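Local coordinates for protein SAP-like pentraxin (Limulus polyphemus, PDB 3FLP) that binds two calcium ions per subunit and probably recognises sugar ligands through them, as a lectin of the pentraxin family that assembles into doubly stacked heptameric rings, at residues 19-24 / 151-156; 47-52 / 143-148. All blocks are in the same frame, centred on the assembly; numbering follows the deposited sequence.

Contact 1: 19-24 / 151-156; sequences FPHLRF and GGFEEQ. With CA (calcium ion), chain P.
Phe-19 and His-21 meet Phe-153 in a small aromatic cluster near the surface of the subunit. The cluster joins the start of strand 21-24 to the calcium-binding loop between strands 139-142 and 161-169. Phe-153 is the middle member. Its ring edge is turned to a face of the His-21 imidazole, with the planes at 57° and the centroids 4.8 Å apart. Phe-153 CE2 lies over the centre of that ring and is 3.8 Å from His-21 CE1. The imidazole is held from its own segment. With chi1 at 72°, His-21 CG lies between the backbone N and the carbonyl carbon. His-21 ND1 donates to Phe-19 O at 2.9 Å, nearly along the C=O axis and close to the ring plane. This hydrogen bond fixes the rotation of the ring and keeps one face toward Phe-153.

Phe-19 approaches the base of the Phe-153 side chain. The two side chains slide past each other in opposite directions, and Phe-19 CD2 comes to 3.5 Å from Phe-153 CB. Their rings are oblique, with centroids 6.0 Å apart. Glu-155 N lies at the edge of the Phe-19 ring, in its plane. The carboxylate of Glu-155 turns elsewhere, and its OE1 accepts from Asn-16 N.

Glu-154 follows Phe-153, and its bond to CB points away from segment 19-24. Its OE1 binds a calcium ion at 2.3 Å. Gly-152 O accepts a 2.7 Å hydrogen bond from water 1, which binds the same ion. Asp-147, Glu-145 and Glu-157 also supply ligands. The loop thus turns aromatic carbon to the sheet and oxygen to the metal, at the second calcium site of the double-calcium centre of the pentraxin fold.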
ATOM      1  N   PHE A  19      31.818 -22.450 -40.870  1.00 16.01           N
ATOM      2  CA  PHE A  19      30.799 -23.188 -40.125  1.00 14.69           C
ATOM      3  C   PHE A  19      30.324 -22.394 -38.900  1.00 13.37           C
ATOM      4  O   PHE A  19      30.831 -22.576 -37.791  1.00 12.53           O
ATOM      5  CB  PHE A  19      31.346 -24.549 -39.657  1.00 14.71           C
ATOM      6  CG  PHE A  19      31.885 -25.415 -40.768  1.00 15.86           C
ATOM      7  CD1 PHE A  19      33.199 -25.268 -41.211  1.00 17.32           C
ATOM      8  CD2 PHE A  19      31.081 -26.383 -41.365  1.00 15.84           C
ATOM      9  CE1 PHE A  19      33.703 -26.078 -42.238  1.00 17.95           C
ATOM     10  CE2 PHE A  19      31.572 -27.195 -42.390  1.00 15.92           C
ATOM     11  CZ  PHE A  19      32.884 -27.043 -42.827  1.00 16.77           C
ATOM     12  N   PRO A  20      29.347 -21.495 -39.083  1.00 13.00           N
ATOM     13  CA  PRO A  20      28.881 -20.730 -37.921  1.00 12.26           C
ATOM     14  C   PRO A  20      28.417 -21.663 -36.799  1.00 11.14           C
ATOM     15  O   PRO A  20      27.664 -22.607 -37.040  1.00 10.45           O
ATOM     16  CB  PRO A  20      27.754 -19.866 -38.499  1.00 13.64           C
ATOM     17  CG  PRO A  20      27.291 -20.652 -39.701  1.00 14.27           C
ATOM     18  CD  PRO A  20      28.577 -21.156 -40.289  1.00 11.89           C
ATOM     19  N   HIS A  21      28.880 -21.409 -35.580  1.00  8.79           N
ATOM     20  CA  HIS A  21      28.503 -22.255 -34.455  1.00  8.63           C
ATOM     21  C   HIS A  21      28.843 -21.640 -33.108  1.00  7.99           C
ATOM     22  O   HIS A  21      29.526 -20.624 -33.015  1.00  9.14           O
ATOM     23  CB  HIS A  21      29.225 -23.608 -34.532  1.00  6.95           C
ATOM     24  CG  HIS A  21      30.688 -23.530 -34.211  1.00  7.66           C
ATOM     25  ND1 HIS A  21      31.619 -23.002 -35.083  1.00  9.11           N
ATOM     26  CD2 HIS A  21      31.381 -23.900 -33.106  1.00  8.18           C
ATOM     27  CE1 HIS A  21      32.819 -23.053 -34.531  1.00  8.94           C
ATOM     28  NE2 HIS A  21      32.702 -23.596 -33.331  1.00  9.53           N
ATOM     29  N   LEU A  22      28.359 -22.295 -32.062  1.00  8.29           N
ATOM     30  CA  LEU A  22      28.626 -21.897 -30.691  1.00  7.87           C
ATOM     31  C   LEU A  22      29.208 -23.143 -30.032  1.00  7.96           C
ATOM     32  O   LEU A  22      28.840 -24.263 -30.388  1.00  6.09           O
ATOM     33  CB  LEU A  22      27.337 -21.527 -29.952  1.00  6.79           C
ATOM     34  CG  LEU A  22      26.355 -20.515 -30.540  1.00  6.96           C
ATOM     35  CD1 LEU A  22      25.263 -20.225 -29.501  1.00  5.42           C
ATOM     36  CD2 LEU A  22      27.081 -19.242 -30.907  1.00  5.88           C
ATOM     37  N   ARG A  23      30.121 -22.951 -29.088  1.00  7.91           N
ATOM     38  CA  ARG A  23      30.698 -24.069 -28.354  1.00  7.47           C
ATOM     39  C   ARG A  23      30.752 -23.629 -26.901  1.00  6.92           C
ATOM     40  O   ARG A  23      31.397 -22.630 -26.570  1.00  5.38           O
ATOM     41  CB  ARG A  23      32.112 -24.405 -28.841  1.00  7.14           C
ATOM     42  CG  ARG A  23      32.681 -25.673 -28.180  1.00  8.99           C
ATOM     43  CD  ARG A  23      34.120 -25.971 -28.611  1.00 10.10           C
ATOM     44  NE  ARG A  23      35.077 -25.079 -27.959  1.00 13.38           N
ATOM     45  CZ  ARG A  23      35.854 -24.211 -28.597  1.00 14.66           C
ATOM     46  NH1 ARG A  23      35.801 -24.108 -29.917  1.00 16.85           N
ATOM     47  NH2 ARG A  23      36.683 -23.437 -27.914  1.00 16.06           N
ATOM     48  N   PHE A  24      30.066 -24.357 -26.030  1.00  5.97           N
ATOM     49  CA  PHE A  24      30.076 -23.985 -24.625  1.00  6.43           C
ATOM     50  C   PHE A  24      31.426 -24.267 -23.994  1.00  6.52           C
ATOM     51  O   PHE A  24      32.027 -25.319 -24.219  1.00  6.18           O
ATOM     52  CB  PHE A  24      28.946 -24.687 -23.883  1.00  4.67           C
ATOM     53  CG  PHE A  24      27.599 -24.104 -24.183  1.00  5.35           C
ATOM     54  CD1 PHE A  24      26.936 -24.423 -25.363  1.00  5.23           C
ATOM     55  CD2 PHE A  24      27.023 -23.176 -23.320  1.00  7.12           C
ATOM     56  CE1 PHE A  24      25.712 -23.824 -25.685  1.00  7.74           C
ATOM     57  CE2 PHE A  24      25.795 -22.566 -23.632  1.00  8.06           C
ATOM     58  CZ  PHE A  24      25.142 -22.894 -24.821  1.00  7.98           C
ATOM     59  N   GLY A 151      34.699 -29.890 -33.364  1.00 13.24           N
ATOM     60  CA  GLY A 151      35.021 -29.775 -34.775  1.00 12.84           C
ATOM     61  C   GLY A 151      34.550 -30.914 -35.656  1.00 13.39           C
ATOM     62  O   GLY A 151      33.624 -31.648 -35.300  1.00 11.75           O
ATOM     63  N   GLY A 152      35.199 -31.055 -36.813  1.00 14.39           N
ATOM     64  CA  GLY A 152      34.839 -32.095 -37.764  1.00 13.63           C
ATOM     65  C   GLY A 152      33.442 -31.860 -38.307  1.00 13.81           C
ATOM     66  O   GLY A 152      32.696 -32.805 -38.550  1.00 13.61           O
ATOM     67  N   PHE A 153      33.093 -30.590 -38.495  1.00 14.12           N
ATOM     68  CA  PHE A 153      31.773 -30.207 -38.991  1.00 14.43           C
ATOM     69  C   PHE A 153      31.557 -30.545 -40.463  1.00 15.39           C
ATOM     70  O   PHE A 153      32.506 -30.594 -41.243  1.00 16.14           O
ATOM     71  CB  PHE A 153      31.547 -28.702 -38.796  1.00 13.17           C
ATOM     72  CG  PHE A 153      31.750 -28.230 -37.382  1.00 11.59           C
ATOM     73  CD1 PHE A 153      31.284 -28.979 -36.309  1.00 11.37           C
ATOM     74  CD2 PHE A 153      32.405 -27.032 -37.127  1.00 10.75           C
ATOM     75  CE1 PHE A 153      31.467 -28.540 -34.997  1.00 11.88           C
ATOM     76  CE2 PHE A 153      32.594 -26.583 -35.819  1.00 11.85           C
ATOM     77  CZ  PHE A 153      32.124 -27.339 -34.753  1.00 11.96           C
ATOM     78  N   GLU A 154      30.297 -30.766 -40.831  1.00 16.48           N
ATOM     79  CA  GLU A 154      29.922 -31.087 -42.208  1.00 18.24           C
ATOM     80  C   GLU A 154      28.759 -30.193 -42.615  1.00 18.69           C
ATOM     81  O   GLU A 154      27.735 -30.144 -41.930  1.00 18.29           O
ATOM     82  CB  GLU A 154      29.512 -32.557 -42.325  1.00 19.49           C
ATOM     83  CG  GLU A 154      30.667 -33.521 -42.145  1.00 23.43           C
ATOM     84  CD  GLU A 154      30.239 -34.977 -42.242  1.00 24.04           C
ATOM     85  OE1 GLU A 154      29.591 -35.481 -41.295  1.00 20.93           O
ATOM     86  OE2 GLU A 154      30.554 -35.610 -43.272  1.00 25.28           O
ATOM     87  N   GLU A 155      28.908 -29.498 -43.737  1.00 19.42           N
ATOM     88  CA  GLU A 155      27.870 -28.582 -44.192  1.00 22.02           C
ATOM     89  C   GLU A 155      26.481 -29.186 -44.367  1.00 21.46           C
ATOM     90  O   GLU A 155      25.484 -28.519 -44.094  1.00 20.38           O
ATOM     91  CB  GLU A 155      28.307 -27.860 -45.479  1.00 25.30           C
ATOM     92  CG  GLU A 155      28.789 -28.755 -46.614  1.00 31.70           C
ATOM     93  CD  GLU A 155      29.319 -27.961 -47.818  1.00 35.85           C
ATOM     94  OE1 GLU A 155      30.264 -27.151 -47.647  1.00 36.04           O
ATOM     95  OE2 GLU A 155      28.792 -28.152 -48.939  1.00 37.46           O
ATOM     96  N   GLN A 156      26.401 -30.441 -44.796  1.00 20.83           N
ATOM     97  CA  GLN A 156      25.096 -31.065 -44.980  1.00 22.31           C
ATOM     98  C   GLN A 156      24.384 -31.416 -43.672  1.00 20.36           C
ATOM     99  O   GLN A 156      23.222 -31.811 -43.685  1.00 20.87           O
ATOM    100  CB  GLN A 156      25.216 -32.303 -45.870  1.00 27.31           C
ATOM    101  CG  GLN A 156      25.454 -31.963 -47.341  1.00 35.26           C
ATOM    102  CD  GLN A 156      25.392 -33.185 -48.249  1.00 40.54           C
ATOM    103  OE1 GLN A 156      26.199 -34.116 -48.122  1.00 42.04           O
ATOM    104  NE2 GLN A 156      24.429 -33.189 -49.172  1.00 42.02           N
TER
HETATM  105 CA    CA P 302      29.263 -35.446 -39.021  1.00 15.10          CA
HETATM  106  O   HOH W   1      30.042 -33.221 -38.828  1.00  6.35           O
HETATM  107  O   HOH W   2      27.920 -37.346 -39.435  1.00 13.12           O

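Contact 2: 47-52 / 143-148; sequences TGYIFS and GQEQDK. With CA (calcium ion), chain O; CA (calcium ion), chain P.
The Tyr-49 ring carries the aliphatic part of Glu-145 on one face. Glu-145 CG sits above it, offset toward the rim and 3.7 Å from Tyr-49 CG, in a CH-pi contact. The two side chains lie side by side and point the same way, with ring and carboxylate planes 67° apart. Glu-145 CG is anti to the backbone N (chi1 -154°), and the chain then bends at chi2, carrying the carboxylate on to the metals. This carboxylate grips one calcium ion with both oxygens, and OE1 bridges to the second ion at 2.5 Å. Asp-147 does the reverse. Its OD1 bridges, and both of its oxygens bind the second ion. Gln-146 O adds a bond to the first ion. Binding to two calcium ions probably keeps both carboxylates ionised.

The amide plane of Gln-146 meets Ser-52. Gln-146 NE2 donates to Ser-52 OG at 3.1 Å, with the hydroxyl oxygen tilted 16° from the amide plane. The backbone Gln-146 N donates to the same OG at 3.2 Å. Ser-52 OG itself donates to water 3, which passes a hydrogen bond on to Glu-145 OE2. One buried hydroxyl therefore takes part in three hydrogen bonds and forms a second shell to the calcium. The other end of the amide, Gln-146 OE1, accepts from Gly-150 N.

Nearer the end of strand 139-142, Gly-143 N donates to Ile-50 O at 2.9 Å. The backbone angles of Gly-143 would press a CB against the preceding carbonyl. Strand 48-55 runs between 139-142 and 60-68 in the seven-stranded sheet. Ile-63 of strand 60-68 touches both Tyr-49 and Glu-145, while Ile-50 turns to Gln-38 and Ile-40 of strand 33-42.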
ATOM      1  N   THR A  47      17.272 -31.577 -43.185  1.00 13.24           N
ATOM      2  CA  THR A  47      17.806 -31.933 -41.882  1.00 12.14           C
ATOM      3  C   THR A  47      18.987 -31.088 -41.422  1.00 12.24           C
ATOM      4  O   THR A  47      19.910 -30.812 -42.184  1.00 11.97           O
ATOM      5  CB  THR A  47      18.236 -33.401 -41.873  1.00 11.54           C
ATOM      6  OG1 THR A  47      17.156 -34.204 -42.363  1.00 11.08           O
ATOM      7  CG2 THR A  47      18.599 -33.846 -40.460  1.00 11.05           C
ATOM      8  N   GLY A  48      18.938 -30.685 -40.160  1.00 10.95           N
ATOM      9  CA  GLY A  48      20.008 -29.905 -39.576  1.00 10.32           C
ATOM     10  C   GLY A  48      20.125 -30.298 -38.116  1.00  9.40           C
ATOM     11  O   GLY A  48      19.115 -30.596 -37.479  1.00  8.28           O
ATOM     12  N   TYR A  49      21.342 -30.323 -37.584  1.00  9.59           N
ATOM     13  CA  TYR A  49      21.541 -30.679 -36.179  1.00  9.64           C
ATOM     14  C   TYR A  49      21.699 -29.415 -35.353  1.00  9.66           C
ATOM     15  O   TYR A  49      22.538 -28.563 -35.653  1.00  8.71           O
ATOM     16  CB  TYR A  49      22.764 -31.588 -36.024  1.00 10.31           C
ATOM     17  CG  TYR A  49      22.530 -32.931 -36.657  1.00 10.48           C
ATOM     18  CD1 TYR A  49      22.598 -33.090 -38.039  1.00 10.29           C
ATOM     19  CD2 TYR A  49      22.132 -34.022 -35.882  1.00 11.21           C
ATOM     20  CE1 TYR A  49      22.269 -34.302 -38.641  1.00 12.28           C
ATOM     21  CE2 TYR A  49      21.797 -35.239 -36.471  1.00 13.29           C
ATOM     22  CZ  TYR A  49      21.867 -35.370 -37.850  1.00 12.71           C
ATOM     23  OH  TYR A  49      21.520 -36.561 -38.435  1.00 13.70           O
ATOM     24  N   ILE A  50      20.885 -29.303 -34.309  1.00  9.77           N
ATOM     25  CA  ILE A  50      20.885 -28.126 -33.450  1.00  8.92           C
ATOM     26  C   ILE A  50      21.806 -28.232 -32.243  1.00  8.83           C
ATOM     27  O   ILE A  50      22.721 -27.427 -32.076  1.00  9.98           O
ATOM     28  CB  ILE A  50      19.444 -27.831 -32.966  1.00  8.52           C
ATOM     29  CG1 ILE A  50      18.539 -27.627 -34.183  1.00  8.63           C
ATOM     30  CG2 ILE A  50      19.421 -26.595 -32.076  1.00  7.80           C
ATOM     31  CD1 ILE A  50      17.072 -27.524 -33.849  1.00 10.01           C
ATOM     32  N   PHE A  51      21.546 -29.224 -31.399  1.00  7.91           N
ATOM     33  CA  PHE A  51      22.321 -29.457 -30.182  1.00  7.14           C
ATOM     34  C   PHE A  51      23.168 -30.722 -30.350  1.00  7.33           C
ATOM     35  O   PHE A  51      22.641 -31.815 -30.530  1.00  6.87           O
ATOM     36  CB  PHE A  51      21.341 -29.587 -29.003  1.00  6.28           C
ATOM     37  CG  PHE A  51      21.991 -29.750 -27.656  1.00  5.31           C
ATOM     38  CD1 PHE A  51      22.455 -30.994 -27.231  1.00  3.82           C
ATOM     39  CD2 PHE A  51      22.086 -28.668 -26.785  1.00  5.76           C
ATOM     40  CE1 PHE A  51      22.998 -31.156 -25.959  1.00  2.92           C
ATOM     41  CE2 PHE A  51      22.629 -28.822 -25.505  1.00  4.50           C
ATOM     42  CZ  PHE A  51      23.083 -30.066 -25.092  1.00  3.34           C
ATOM     43  N   SER A  52      24.483 -30.557 -30.292  1.00  8.55           N
ATOM     44  CA  SER A  52      25.424 -31.666 -30.454  1.00  8.74           C
ATOM     45  C   SER A  52      26.346 -31.803 -29.243  1.00  8.98           C
ATOM     46  O   SER A  52      27.045 -30.858 -28.878  1.00  8.92           O
ATOM     47  CB  SER A  52      26.260 -31.439 -31.724  1.00  8.61           C
ATOM     48  OG  SER A  52      27.387 -32.298 -31.786  1.00  7.95           O
ATOM     49  N   GLY A 143      24.429 -25.687 -33.671  1.00  6.14           N
ATOM     50  CA  GLY A 143      24.428 -25.325 -35.079  1.00  7.97           C
ATOM     51  C   GLY A 143      25.228 -26.206 -36.018  1.00  9.22           C
ATOM     52  O   GLY A 143      25.086 -26.096 -37.240  1.00  9.69           O
ATOM     53  N   GLN A 144      26.077 -27.065 -35.462  1.00  8.42           N
ATOM     54  CA  GLN A 144      26.883 -27.974 -36.268  1.00  8.05           C
ATOM     55  C   GLN A 144      26.910 -29.341 -35.582  1.00  9.48           C
ATOM     56  O   GLN A 144      26.646 -29.445 -34.386  1.00  9.32           O
ATOM     57  CB  GLN A 144      28.328 -27.456 -36.416  1.00  7.31           C
ATOM     58  CG  GLN A 144      28.510 -26.081 -37.069  1.00  4.64           C
ATOM     59  CD  GLN A 144      28.082 -26.035 -38.539  1.00  4.86           C
ATOM     60  OE1 GLN A 144      28.076 -27.048 -39.236  1.00  7.20           O
ATOM     61  NE2 GLN A 144      27.743 -24.850 -39.013  1.00  3.98           N
ATOM     62  N   GLU A 145      27.230 -30.383 -36.346  1.00  9.24           N
ATOM     63  CA  GLU A 145      27.304 -31.746 -35.832  1.00  9.91           C
ATOM     64  C   GLU A 145      28.789 -32.083 -35.651  1.00  9.85           C
ATOM     65  O   GLU A 145      29.556 -32.012 -36.608  1.00 10.98           O
ATOM     66  CB  GLU A 145      26.656 -32.692 -36.854  1.00  9.98           C
ATOM     67  CG  GLU A 145      26.086 -34.004 -36.306  1.00 10.66           C
ATOM     68  CD  GLU A 145      27.149 -35.032 -35.967  1.00 12.28           C
ATOM     69  OE1 GLU A 145      27.977 -35.355 -36.848  1.00 12.01           O
ATOM     70  OE2 GLU A 145      27.149 -35.526 -34.818  1.00 12.90           O
ATOM     71  N   GLN A 146      29.198 -32.430 -34.433  1.00 10.09           N
ATOM     72  CA  GLN A 146      30.605 -32.762 -34.162  1.00  9.99           C
ATOM     73  C   GLN A 146      30.999 -34.192 -34.540  1.00 10.66           C
ATOM     74  O   GLN A 146      30.266 -35.141 -34.255  1.00  9.20           O
ATOM     75  CB  GLN A 146      30.928 -32.596 -32.671  1.00  9.39           C
ATOM     76  CG  GLN A 146      30.675 -31.226 -32.070  1.00  8.93           C
ATOM     77  CD  GLN A 146      30.778 -31.243 -30.547  1.00 10.03           C
ATOM     78  OE1 GLN A 146      31.873 -31.192 -29.984  1.00 10.45           O
ATOM     79  NE2 GLN A 146      29.629 -31.338 -29.875  1.00  8.20           N
ATOM     80  N   ASP A 147      32.157 -34.333 -35.182  1.00 11.88           N
ATOM     81  CA  ASP A 147      32.697 -35.646 -35.531  1.00 13.32           C
ATOM     82  C   ASP A 147      33.980 -35.782 -34.719  1.00 14.20           C
ATOM     83  O   ASP A 147      34.655 -36.811 -34.739  1.00 13.35           O
ATOM     84  CB  ASP A 147      32.984 -35.762 -37.028  1.00 12.21           C
ATOM     85  CG  ASP A 147      31.727 -35.994 -37.834  1.00 11.75           C
ATOM     86  OD1 ASP A 147      30.761 -36.545 -37.262  1.00 12.76           O
ATOM     87  OD2 ASP A 147      31.699 -35.644 -39.032  1.00 13.01           O
ATOM     88  N   LYS A 148      34.288 -34.708 -34.001  1.00 15.15           N
ATOM     89  CA  LYS A 148      35.440 -34.625 -33.112  1.00 17.53           C
ATOM     90  C   LYS A 148      35.074 -33.517 -32.127  1.00 17.84           C
ATOM     91  O   LYS A 148      34.217 -32.675 -32.426  1.00 16.56           O
ATOM     92  CB  LYS A 148      36.718 -34.257 -33.868  1.00 18.43           C
ATOM     93  CG  LYS A 148      36.638 -32.928 -34.586  1.00 24.10           C
ATOM     94  CD  LYS A 148      38.014 -32.302 -34.815  1.00 28.08           C
ATOM     95  CE  LYS A 148      38.910 -33.173 -35.672  1.00 28.87           C
ATOM     96  NZ  LYS A 148      40.166 -32.446 -36.007  1.00 31.92           N
TER
HETATM   97 CA    CA O 301      29.253 -36.961 -35.409  1.00 11.87          CA
HETATM   98 CA    CA P 302      29.263 -35.446 -39.021  1.00 15.10          CA
HETATM   99  O   HOH W   3      27.381 -34.898 -32.239  1.00  8.42           O
HETATM  100  O   HOH W   1      30.042 -33.221 -38.828  1.00  6.35           O
HETATM  101  O   HOH W   4      28.263 -38.331 -37.038  1.00  3.59           O
HETATM  102  O   HOH W   2      27.920 -37.346 -39.435  1.00 13.12           O

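In the fold
Contacts 1 and 2 lie with their centres about 7 Å apart and work on one calcium-binding loop. Segments 143-148 and 151-156 are successive parts of that loop, and each is tied to a different strand of the seven-stranded sheet. Gln-144 connects the two. Its NE2 probably donates to Pro-20 O at 3.0 Å, and its CB packs 3.3 Å from Phe-153 CD1. The calcium ion of chain P and waters 1 and 2 belong to both contacts. There Glu-154 OE1 stands 3.1 Å from Asp-147 OD2, a closeness of like charges that the ion would offset. Asp-59 and Asn-60 complete the neighbouring calcium site.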